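PDB 4WU0: similar to yteR (Bacilus subtilis), which probably hydrolyses unsaturated rhamnogalacturonan fragments derived from pectin, as a glycoside hydrolase of family GH105. Local coordinates for residues E70-D75 / R103-N108; T137-Y142 / F152-H157; H125-D130 / H176-S181; T56-D61 / E93-A98. All blocks are in the same frame, centred on the assembly; numbering follows the deposited sequence.

Contact 1. Residues E70-D75 / R103-N108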
# COMPACT_ATOMS: atom_id res chain seq x y z
N GLU A 70 20.27 9.41 -0.34
CA GLU A 70 20.25 10.80 -0.77
C GLU A 70 19.26 11.12 -1.89
O GLU A 70 19.06 12.28 -2.21
CB GLU A 70 21.67 11.24 -1.16
CG GLU A 70 22.62 11.36 0.02
CD GLU A 70 23.15 10.01 0.52
OE1 GLU A 70 22.96 8.98 -0.17
OE2 GLU A 70 23.77 10.00 1.61
N GLU A 71 18.63 10.11 -2.48
CA GLU A 71 17.55 10.38 -3.42
C GLU A 71 16.29 10.84 -2.71
O GLU A 71 15.41 11.43 -3.33
CB GLU A 71 17.26 9.14 -4.27
CG GLU A 71 18.35 8.93 -5.31
CD GLU A 71 18.23 7.64 -6.08
OE1 GLU A 71 17.28 6.85 -5.82
OE2 GLU A 71 19.10 7.42 -6.96
N TYR A 72 16.20 10.53 -1.42
CA TYR A 72 15.04 10.86 -0.59
C TYR A 72 13.74 10.48 -1.32
O TYR A 72 12.87 11.30 -1.56
CB TYR A 72 15.09 12.33 -0.12
CG TYR A 72 16.16 12.52 0.94
CD1 TYR A 72 16.01 11.93 2.19
CD2 TYR A 72 17.33 13.21 0.69
CE1 TYR A 72 16.96 12.06 3.16
CE2 TYR A 72 18.30 13.35 1.66
CZ TYR A 72 18.11 12.76 2.89
OH TYR A 72 19.07 12.88 3.86
N ASN A 73 13.65 9.20 -1.66
CA ASN A 73 12.50 8.62 -2.34
C ASN A 73 11.70 7.87 -1.29
O ASN A 73 12.19 6.90 -0.72
CB ASN A 73 12.99 7.66 -3.44
CG ASN A 73 11.87 7.00 -4.22
OD1 ASN A 73 10.72 6.94 -3.76
ND2 ASN A 73 12.20 6.46 -5.39
N ILE A 74 10.48 8.32 -0.98
CA ILE A 74 9.74 7.68 0.11
C ILE A 74 9.43 6.20 -0.19
O ILE A 74 9.32 5.40 0.75
CB ILE A 74 8.44 8.47 0.47
CG1 ILE A 74 8.02 8.21 1.91
CG2 ILE A 74 7.31 8.15 -0.49
CD1 ILE A 74 8.86 8.92 2.92
N ASP A 75 9.32 5.85 -1.46
CA ASP A 75 9.04 4.47 -1.87
C ASP A 75 10.09 3.53 -1.34
O ASP A 75 9.80 2.35 -1.07
CB ASP A 75 9.01 4.27 -3.39
CG ASP A 75 7.81 4.90 -4.05
OD1 ASP A 75 6.82 5.20 -3.37
OD2 ASP A 75 7.86 5.09 -5.28
N ARG A 103 16.28 3.90 8.38
CA ARG A 103 15.81 4.84 9.38
C ARG A 103 16.54 6.18 9.28
O ARG A 103 15.96 7.24 9.56
CB ARG A 103 15.94 4.24 10.78
CG ARG A 103 15.66 5.20 11.92
CD ARG A 103 14.23 5.68 11.93
NE ARG A 103 13.99 6.56 13.06
CZ ARG A 103 14.34 7.85 13.09
NH1 ARG A 103 14.94 8.41 12.04
NH2 ARG A 103 14.07 8.59 14.15
N LYS A 104 17.82 6.14 8.90
CA LYS A 104 18.60 7.36 8.74
C LYS A 104 17.99 8.30 7.67
O LYS A 104 18.14 9.50 7.75
CB LYS A 104 20.07 7.02 8.43
CG LYS A 104 20.98 8.21 8.21
CD LYS A 104 20.96 9.14 9.39
CE LYS A 104 21.98 10.27 9.27
NZ LYS A 104 21.67 11.36 10.24
N GLN A 105 17.29 7.75 6.68
CA GLN A 105 16.64 8.60 5.69
C GLN A 105 15.61 9.54 6.32
O GLN A 105 15.45 10.68 5.92
CB GLN A 105 15.95 7.75 4.62
CG GLN A 105 15.40 8.57 3.47
CD GLN A 105 14.82 7.72 2.35
OE1 GLN A 105 15.37 6.69 1.98
NE2 GLN A 105 13.70 8.18 1.80
N ILE A 106 14.92 9.04 7.34
CA ILE A 106 13.88 9.80 8.00
C ILE A 106 14.43 11.03 8.71
O ILE A 106 13.74 12.03 8.85
CB ILE A 106 13.06 8.87 8.93
CG1 ILE A 106 12.24 7.94 8.07
CG2 ILE A 106 12.13 9.67 9.85
CD1 ILE A 106 11.60 6.75 8.81
N ASP A 107 15.70 10.97 9.12
CA ASP A 107 16.33 12.09 9.80
C ASP A 107 16.21 13.41 9.04
O ASP A 107 15.89 14.45 9.64
CB ASP A 107 17.82 11.81 10.05
CG ASP A 107 18.05 10.73 11.07
OD1 ASP A 107 17.08 10.24 11.66
OD2 ASP A 107 19.22 10.39 11.33
N ASN A 108 16.48 13.38 7.74
CA ASN A 108 16.54 14.61 6.96
C ASN A 108 15.66 14.59 5.72
O ASN A 108 15.74 15.49 4.89
CB ASN A 108 17.98 14.88 6.53
CG ASN A 108 18.91 15.10 7.71
OD1 ASN A 108 18.68 15.98 8.54
ND2 ASN A 108 19.94 14.27 7.82
O HOH W 1 18.83 11.69 6.38
O HOH W 2 15.80 7.26 -0.91

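Contact 2. Residues T137-Y142 / F152-H157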
# COMPACT_ATOMS: atom_id res chain seq x y z
N THR A 137 3.89 4.59 7.40
CA THR A 137 3.54 3.27 7.91
C THR A 137 4.77 2.42 8.27
O THR A 137 4.77 1.70 9.27
CB THR A 137 2.59 2.51 6.94
OG1 THR A 137 1.42 3.31 6.73
CG2 THR A 137 2.15 1.16 7.48
N PHE A 138 5.81 2.47 7.44
CA PHE A 138 7.04 1.80 7.79
C PHE A 138 7.61 2.40 9.08
O PHE A 138 8.05 1.67 9.98
CB PHE A 138 8.10 1.95 6.70
CG PHE A 138 9.50 1.75 7.21
CD1 PHE A 138 9.93 0.50 7.61
CD2 PHE A 138 10.38 2.82 7.33
CE1 PHE A 138 11.24 0.32 8.11
CE2 PHE A 138 11.67 2.63 7.82
CZ PHE A 138 12.10 1.38 8.20
N TYR A 139 7.59 3.73 9.15
CA TYR A 139 8.13 4.44 10.31
C TYR A 139 7.38 3.98 11.57
O TYR A 139 7.99 3.72 12.60
CB TYR A 139 8.02 5.96 10.07
CG TYR A 139 8.71 6.85 11.07
CD1 TYR A 139 9.64 6.36 11.98
CD2 TYR A 139 8.45 8.22 11.08
CE1 TYR A 139 10.24 7.19 12.88
CE2 TYR A 139 9.05 9.05 11.98
CZ TYR A 139 9.95 8.53 12.88
OH TYR A 139 10.55 9.39 13.78
N ALA A 140 6.06 3.81 11.48
CA ALA A 140 5.30 3.32 12.62
C ALA A 140 5.73 1.92 13.06
O ALA A 140 5.88 1.65 14.24
CB ALA A 140 3.79 3.33 12.31
N LYS A 141 5.90 1.02 12.09
CA LYS A 141 6.36 -0.33 12.42
C LYS A 141 7.76 -0.29 13.02
O LYS A 141 8.06 -1.05 13.94
CB LYS A 141 6.28 -1.23 11.18
CG LYS A 141 4.83 -1.43 10.72
CD LYS A 141 4.72 -2.21 9.44
CE LYS A 141 3.26 -2.59 9.17
NZ LYS A 141 2.72 -3.57 10.16
N TYR A 142 8.61 0.59 12.52
CA TYR A 142 9.96 0.70 13.03
C TYR A 142 9.92 1.18 14.48
O TYR A 142 10.61 0.65 15.35
CB TYR A 142 10.76 1.68 12.17
CG TYR A 142 12.22 1.74 12.54
CD1 TYR A 142 12.66 2.54 13.58
CD2 TYR A 142 13.16 0.98 11.86
CE1 TYR A 142 13.99 2.59 13.93
CE2 TYR A 142 14.47 1.03 12.20
CZ TYR A 142 14.89 1.81 13.24
OH TYR A 142 16.23 1.84 13.57
N PHE A 152 5.54 8.46 17.39
CA PHE A 152 4.23 8.19 16.80
C PHE A 152 3.44 9.49 16.54
O PHE A 152 2.59 9.52 15.64
CB PHE A 152 3.39 7.27 17.70
CG PHE A 152 3.82 5.83 17.68
CD1 PHE A 152 3.87 5.11 16.50
CD2 PHE A 152 4.12 5.16 18.86
CE1 PHE A 152 4.24 3.78 16.48
CE2 PHE A 152 4.49 3.81 18.84
CZ PHE A 152 4.54 3.13 17.64
N ASP A 153 3.69 10.54 17.31
CA ASP A 153 2.99 11.81 17.13
C ASP A 153 3.25 12.40 15.75
O ASP A 153 2.38 13.01 15.15
CB ASP A 153 3.46 12.87 18.15
CG ASP A 153 3.04 12.57 19.59
OD1 ASP A 153 2.47 11.50 19.89
OD2 ASP A 153 3.33 13.44 20.45
N ASP A 154 4.48 12.22 15.27
CA ASP A 154 4.90 12.68 13.95
C ASP A 154 4.11 11.92 12.90
O ASP A 154 3.48 12.52 12.03
CB ASP A 154 6.41 12.43 13.82
CG ASP A 154 6.99 12.83 12.47
OD1 ASP A 154 6.25 13.25 11.55
OD2 ASP A 154 8.22 12.70 12.34
N ILE A 155 4.11 10.60 13.03
CA ILE A 155 3.43 9.72 12.10
C ILE A 155 1.94 10.03 12.02
O ILE A 155 1.38 10.18 10.92
CB ILE A 155 3.67 8.26 12.51
CG1 ILE A 155 5.14 7.91 12.27
CG2 ILE A 155 2.72 7.29 11.78
CD1 ILE A 155 5.67 6.85 13.20
N THR A 156 1.27 10.13 13.16
CA THR A 156 -0.17 10.36 13.13
C THR A 156 -0.49 11.73 12.53
O THR A 156 -1.44 11.88 11.78
CB THR A 156 -0.83 10.20 14.51
OG1 THR A 156 -0.23 11.07 15.47
CG2 THR A 156 -0.68 8.77 14.98
N HIS A 157 0.31 12.73 12.86
CA HIS A 157 0.13 14.07 12.29
C HIS A 157 0.19 14.01 10.76
O HIS A 157 -0.58 14.71 10.07
CB HIS A 157 1.24 14.99 12.82
CG HIS A 157 1.18 16.39 12.30
ND1 HIS A 157 0.26 17.32 12.74
CD2 HIS A 157 1.94 17.02 11.37
CE1 HIS A 157 0.47 18.47 12.12
NE2 HIS A 157 1.48 18.31 11.28
O HOH W 3 9.98 12.01 14.25

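Contact 3. Residues H125-D130 / H176-S181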
# COMPACT_ATOMS: atom_id res chain seq x y z
N HIS A 125 7.47 19.49 -2.40
CA HIS A 125 6.23 20.08 -1.89
C HIS A 125 5.02 19.20 -2.13
O HIS A 125 3.90 19.65 -1.92
CB HIS A 125 5.97 21.47 -2.48
CG HIS A 125 7.19 22.32 -2.59
ND1 HIS A 125 7.92 22.72 -1.49
CD2 HIS A 125 7.84 22.81 -3.67
CE1 HIS A 125 8.96 23.44 -1.89
NE2 HIS A 125 8.92 23.52 -3.21
N GLN A 126 5.23 17.95 -2.54
CA GLN A 126 4.13 17.07 -2.95
C GLN A 126 3.85 15.97 -1.94
O GLN A 126 4.76 15.32 -1.44
CB GLN A 126 4.41 16.45 -4.31
CG GLN A 126 4.48 17.47 -5.41
CD GLN A 126 4.88 16.91 -6.75
OE1 GLN A 126 4.52 15.77 -7.10
NE2 GLN A 126 5.66 17.68 -7.50
N ILE A 127 2.57 15.76 -1.65
CA ILE A 127 2.12 14.63 -0.86
C ILE A 127 1.31 13.74 -1.80
O ILE A 127 0.31 14.19 -2.34
CB ILE A 127 1.21 15.04 0.30
CG1 ILE A 127 1.95 16.00 1.24
CG2 ILE A 127 0.73 13.79 1.06
CD1 ILE A 127 1.06 16.67 2.27
N TRP A 128 1.74 12.50 -2.00
CA TRP A 128 0.94 11.51 -2.72
C TRP A 128 0.45 10.46 -1.73
O TRP A 128 1.19 10.08 -0.81
CB TRP A 128 1.73 10.78 -3.80
CG TRP A 128 2.45 11.58 -4.85
CD1 TRP A 128 2.78 12.92 -4.84
CD2 TRP A 128 2.98 11.06 -6.08
NE1 TRP A 128 3.47 13.24 -5.99
CE2 TRP A 128 3.61 12.11 -6.76
CE3 TRP A 128 2.97 9.79 -6.66
CZ2 TRP A 128 4.22 11.94 -8.00
CZ3 TRP A 128 3.58 9.62 -7.88
CH2 TRP A 128 4.20 10.68 -8.54
N LEU A 129 -0.78 9.99 -1.91
CA LEU A 129 -1.34 9.03 -0.96
C LEU A 129 -0.43 7.80 -0.83
O LEU A 129 -0.29 7.26 0.28
CB LEU A 129 -2.74 8.57 -1.39
CG LEU A 129 -3.88 9.58 -1.30
CD1 LEU A 129 -5.19 8.98 -1.71
CD2 LEU A 129 -3.96 10.15 0.11
N ASP A 130 0.14 7.35 -1.95
CA ASP A 130 1.02 6.19 -1.94
C ASP A 130 2.05 6.28 -0.81
O ASP A 130 2.35 5.27 -0.18
CB ASP A 130 1.83 6.03 -3.26
CG ASP A 130 1.01 6.19 -4.53
OD1 ASP A 130 0.17 7.09 -4.61
OD2 ASP A 130 1.24 5.41 -5.49
N HIS A 176 -5.40 11.55 -5.52
CA HIS A 176 -4.12 10.85 -5.58
C HIS A 176 -2.97 11.69 -4.98
O HIS A 176 -2.18 11.18 -4.19
CB HIS A 176 -3.85 10.53 -7.05
CG HIS A 176 -2.63 9.70 -7.31
ND1 HIS A 176 -2.29 9.30 -8.58
CD2 HIS A 176 -1.67 9.22 -6.49
CE1 HIS A 176 -1.17 8.61 -8.53
NE2 HIS A 176 -0.78 8.52 -7.28
N ALA A 177 -2.90 12.97 -5.33
CA ALA A 177 -1.78 13.80 -4.93
C ALA A 177 -2.14 15.26 -4.76
O ALA A 177 -3.18 15.75 -5.26
CB ALA A 177 -0.65 13.68 -5.96
N TYR A 178 -1.23 15.96 -4.08
CA TYR A 178 -1.37 17.35 -3.66
C TYR A 178 -0.01 18.02 -3.83
O TYR A 178 1.00 17.46 -3.41
CB TYR A 178 -1.78 17.37 -2.18
CG TYR A 178 -1.70 18.70 -1.48
CD1 TYR A 178 -2.48 19.77 -1.87
CD2 TYR A 178 -0.85 18.87 -0.40
CE1 TYR A 178 -2.41 20.99 -1.21
CE2 TYR A 178 -0.78 20.09 0.27
CZ TYR A 178 -1.57 21.13 -0.13
OH TYR A 178 -1.50 22.34 0.55
N ASP A 179 0.02 19.19 -4.46
CA ASP A 179 1.22 20.01 -4.56
C ASP A 179 1.00 21.28 -3.75
O ASP A 179 0.29 22.19 -4.17
CB ASP A 179 1.51 20.39 -6.01
CG ASP A 179 2.80 21.17 -6.16
OD1 ASP A 179 3.45 21.47 -5.14
OD2 ASP A 179 3.17 21.49 -7.30
N GLU A 180 1.63 21.35 -2.59
CA GLU A 180 1.49 22.49 -1.69
C GLU A 180 1.88 23.80 -2.37
O GLU A 180 1.36 24.87 -2.04
CB GLU A 180 2.37 22.23 -0.47
CG GLU A 180 2.52 23.33 0.49
CD GLU A 180 3.18 22.82 1.74
OE1 GLU A 180 4.43 22.87 1.84
OE2 GLU A 180 2.42 22.31 2.59
N SER A 181 2.79 23.71 -3.34
CA SER A 181 3.31 24.89 -4.01
C SER A 181 2.39 25.27 -5.17
O SER A 181 2.49 26.37 -5.70
CB SER A 181 4.73 24.65 -4.50
OG SER A 181 4.76 23.86 -5.67
O HOH W 4 7.28 22.06 1.02
O HOH W 5 6.06 20.64 -6.94
O HOH W 6 1.53 6.93 -7.70

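Contact 4. Residues T56-D61 / E93-A98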
# COMPACT_ATOMS: atom_id res chain seq x y z
N THR A 56 19.24 -10.73 -2.47
CA THR A 56 19.63 -9.89 -3.60
C THR A 56 20.02 -8.50 -3.12
O THR A 56 20.94 -7.88 -3.67
CB THR A 56 18.48 -9.74 -4.61
OG1 THR A 56 18.36 -10.95 -5.36
CG2 THR A 56 18.73 -8.60 -5.59
N PHE A 57 19.29 -8.01 -2.13
CA PHE A 57 19.39 -6.60 -1.72
C PHE A 57 20.27 -6.37 -0.51
O PHE A 57 20.94 -5.35 -0.43
CB PHE A 57 17.99 -6.06 -1.41
CG PHE A 57 17.05 -6.15 -2.58
CD1 PHE A 57 17.26 -5.38 -3.71
CD2 PHE A 57 15.97 -7.01 -2.55
CE1 PHE A 57 16.40 -5.47 -4.81
CE2 PHE A 57 15.09 -7.10 -3.63
CZ PHE A 57 15.31 -6.32 -4.77
N ILE A 58 20.23 -7.27 0.46
CA ILE A 58 20.87 -7.00 1.74
C ILE A 58 22.24 -7.65 1.83
O ILE A 58 22.37 -8.87 1.99
CB ILE A 58 20.01 -7.46 2.93
CG1 ILE A 58 18.55 -7.03 2.75
CG2 ILE A 58 20.56 -6.91 4.22
CD1 ILE A 58 18.37 -5.52 2.53
N ASN A 59 23.26 -6.80 1.76
CA ASN A 59 24.63 -7.25 1.86
C ASN A 59 24.96 -7.60 3.30
O ASN A 59 24.27 -7.18 4.21
CB ASN A 59 25.56 -6.15 1.36
CG ASN A 59 25.38 -5.85 -0.12
OD1 ASN A 59 25.33 -6.76 -0.96
ND2 ASN A 59 25.29 -4.57 -0.46
N GLU A 60 26.02 -8.38 3.51
CA GLU A 60 26.36 -8.82 4.86
C GLU A 60 26.61 -7.63 5.79
O GLU A 60 26.33 -7.72 6.98
CB GLU A 60 27.59 -9.73 4.84
CG GLU A 60 27.91 -10.38 6.19
CD GLU A 60 26.72 -11.13 6.78
OE1 GLU A 60 25.96 -11.77 6.01
OE2 GLU A 60 26.53 -11.08 8.02
N ASP A 61 27.13 -6.53 5.24
CA ASP A 61 27.41 -5.35 6.06
C ASP A 61 26.18 -4.45 6.28
O ASP A 61 26.29 -3.39 6.90
CB ASP A 61 28.57 -4.53 5.49
CG ASP A 61 28.24 -3.83 4.17
OD1 ASP A 61 27.15 -4.04 3.60
OD2 ASP A 61 29.11 -3.07 3.69
N GLU A 93 21.95 -10.03 12.06
CA GLU A 93 22.35 -8.65 12.25
C GLU A 93 22.26 -7.81 10.97
O GLU A 93 22.00 -6.61 11.04
CB GLU A 93 23.76 -8.59 12.85
CG GLU A 93 24.22 -7.18 13.29
CD GLU A 93 23.31 -6.53 14.34
OE1 GLU A 93 22.46 -7.23 14.94
OE2 GLU A 93 23.45 -5.31 14.56
N LYS A 94 22.47 -8.42 9.80
CA LYS A 94 22.51 -7.63 8.58
C LYS A 94 21.16 -6.96 8.34
O LYS A 94 21.09 -5.88 7.76
CB LYS A 94 22.95 -8.46 7.36
CG LYS A 94 21.92 -9.45 6.80
CD LYS A 94 22.54 -10.14 5.59
CE LYS A 94 21.52 -10.85 4.70
NZ LYS A 94 22.13 -11.26 3.38
N TYR A 95 20.08 -7.59 8.80
CA TYR A 95 18.76 -7.01 8.61
C TYR A 95 18.61 -5.77 9.50
O TYR A 95 18.04 -4.76 9.10
CB TYR A 95 17.66 -8.02 8.94
CG TYR A 95 17.64 -9.24 8.05
CD1 TYR A 95 17.73 -9.12 6.67
CD2 TYR A 95 17.55 -10.51 8.60
CE1 TYR A 95 17.72 -10.24 5.87
CE2 TYR A 95 17.53 -11.63 7.80
CZ TYR A 95 17.62 -11.49 6.44
OH TYR A 95 17.61 -12.63 5.65
N ARG A 96 19.09 -5.88 10.73
CA ARG A 96 19.03 -4.75 11.65
C ARG A 96 19.89 -3.60 11.13
O ARG A 96 19.47 -2.43 11.20
CB ARG A 96 19.49 -5.16 13.04
CG ARG A 96 19.46 -4.04 14.05
CD ARG A 96 18.05 -3.65 14.41
NE ARG A 96 18.05 -2.53 15.36
CZ ARG A 96 17.68 -1.28 15.08
NH1 ARG A 96 17.26 -0.95 13.86
NH2 ARG A 96 17.75 -0.35 16.02
N LYS A 97 21.06 -3.90 10.57
CA LYS A 97 21.92 -2.83 10.05
C LYS A 97 21.26 -2.15 8.85
O LYS A 97 21.35 -0.94 8.71
CB LYS A 97 23.30 -3.36 9.67
CG LYS A 97 24.16 -3.74 10.85
CD LYS A 97 25.46 -4.37 10.37
CE LYS A 97 26.39 -4.70 11.52
NZ LYS A 97 27.47 -5.60 11.04
N ALA A 98 20.62 -2.94 8.00
CA ALA A 98 19.88 -2.39 6.86
C ALA A 98 18.74 -1.49 7.33
O ALA A 98 18.49 -0.42 6.76
CB ALA A 98 19.35 -3.54 5.97
O HOH W 7 24.02 -10.94 9.47
O HOH W 8 24.76 -12.49 3.84

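Contact 1. Residues E70-D75 / R103-N108
Residues 70-75 leave a short 3-10 turn and run as irregular chain past the C-terminal part of helix 93-108, with the CA atoms of Tyr72 and Gln105 6.9 Å apart. Tyr72 has positive phi and psi (46°, 58°), and its CG sits anti to the carbonyl carbon, which carries the ring across to the helix, its OH nearest Asn108 CB. It slides past Gln105 in the opposite direction: CD1 of Tyr72 rests 3.6 Å from CG of Gln105, while the backbone O of Gln105 lies in the ring plane at the edge. Asn108 runs alongside and puts its backbone O over one ring face. Gln105, fully extended with CG anti to the backbone N, reaches the loop and gives a weak but nearly straight N-H bond from NE2 to Asn73 O, at 3.2 Å and 170°. Its OE1 is held by Tyr67 OH, and one water joins OE1 to Asn73 N. Asn73 closes an Asx turn, its OD1 taking the N-H of Asp75. A second water lies 2.8 Å from Tyr72 OH and donates to Lys104 O. One amide thus serves both Asn73 backbone groups, directly and through water, and neutral groups alone tie loop to helix across these segments.

Contact 2. Residues T137-Y142 / F152-H157
This is a helix-helix packing within the mainly helical (alpha/alpha)6 barrel of the GH88/GH105 fold: helix 129-146 and helix 152-166, consecutive in the chain, run nearly antiparallel as a helical hairpin, with short-segment axes 9.6 Å apart at 158°. Ile155 fills the middle. Its CG1 lies anti to the carbonyl carbon, and the branch ends over a face of the Tyr139 ring as a CH-pi contact, CD1 standing 4.0 Å from the ring centroid. The same methyl comes within 3.5 Å of Ala140 N, and CG2 lies against Ala140 CB, so the small alanine lets the isoleucine close onto the helix backbone. On the other flank Phe152 brings the edge of its ring to Ala140, with CE1 3.5 Å from the alanine O. Thr212 and Val215 of helix 199-215 also cover Ala140. Polar groups gather where Tyr139 meets Asp154. The carboxylate crosses the tyrosine at about a right angle, the two planes 88° apart, and OD2 sits in the ring plane at its edge. Arg111 forms a salt bridge with this oxygen, and Tyr139 OH is hydrogen-bonded to Glu151. One water donates to both Tyr139 OH and Asp154 OD2, at 2.7 Å from each oxygen.

Contact 3. Residues H125-D130 / H176-S181
Strands 126-128 and 177-179 pair antiparallel, 174° between their directions, as a two-stranded sheet in which Ile127 and Tyr178 form the hydrogen-bonded pair and exchange both N-H...O bonds. The first strand runs into helix 129-146 and the second follows helix 152-166, so the pairing closes the loop of chain that holds both. Beyond the strands the ladder goes on, with Glu180 N giving to His125 O and Leu129 N to His176 O, the latter nearly along the C=O axis. Ile127 and Tyr178 point the same way from one face, CD1 of the isoleucine touching the edge of the tyrosine ring at CD2, 4.0 Å away. On the other face, Ala177 CB lies over the five-membered ring of Trp128 as a CH-pi contact, 4.0 Å from its centroid. That indole is fixed in rotation: NE1 points in the ring plane to a lone pair of Gln126 OE1, at 3.0 Å and 167°. Gln126 NE2 binds Glu184 and a water that donates to Asp179 OD2. Asp179 OD1 closes an Asx turn, taking both N and OG of Ser181 from above the carboxylate plane. NE2 of His176 makes a weak, bent bond to Asp130 OD1, 3.2 Å long, and shares a water with OD2; ND1 is bonded to Tyr335 OH. Polar groups on the Trp128 face are thus met by neighbours and water, and the Asp130 carboxylate would probably favour a proton on His176 NE2.

Contact 4. Residues T56-D61 / E93-A98
Three partners hold the ammonium of Lys94: Ile58 O, a water, and the carboxylate of Asp55 just before residues 56-61, in a salt bridge. The bond from Lys94 NZ to Ile58 O is 2.8 Å and arrives in the carbonyl plane. The water, 2.9 Å from the same NZ, donates to Glu60 OE1, so lysine and glutamate are joined through it while their charged atoms stay 4.7 Å apart. Lys94 starts in the crowded position, CG between backbone N and carbonyl carbon (chi1 74°), and then runs fully extended across the loop, with CB 3.5 Å from Glu60 O. The loop, which follows helix 44-54, is thereby laid on the first turns of helix 93-108 in the helical body of this GH88-family fold. Ile58 turns its side chain to the helix: CG2 meets Lys94 CG and, at 4.0 Å, the CB of Ala98, whose methyl also touches CD1. Leu83 of helix 80-90 and Ile64 add to the apolar patch around this isoleucine. Glu60, bent at chi2 (54°), crosses Lys94 at about a right angle and brings OE2 to a second water that accepts from Lys94 N. Farther along the helix, the extended chain of Lys97 lays CD 3.7 Å from Asp61 O.

Helix 93-108 carries contact 4 at its N-terminal part and contact 1 at its C-terminal part, centres about 17 Å apart, both holding the long loop between helices 44-54 and 80-90. Their segments alternate along the chain. Contact 2 follows and lies inside the loop closed by contact 3; those two share helix 129-146, centres about 18 Å apart. Contacts 1 and 2 touch, Ile106 CD1 packing 3.7 Å from Tyr139 CG, and Arg96 probably hydrogen-bonds Tyr142 across contacts 4 and 2. Contacts 3 and 4 are most distant, about 32 Å between centres. The loop is thus bound to helix 93-108, which packs on helix 129-146, whose start contact 3 ties to strand 177-179.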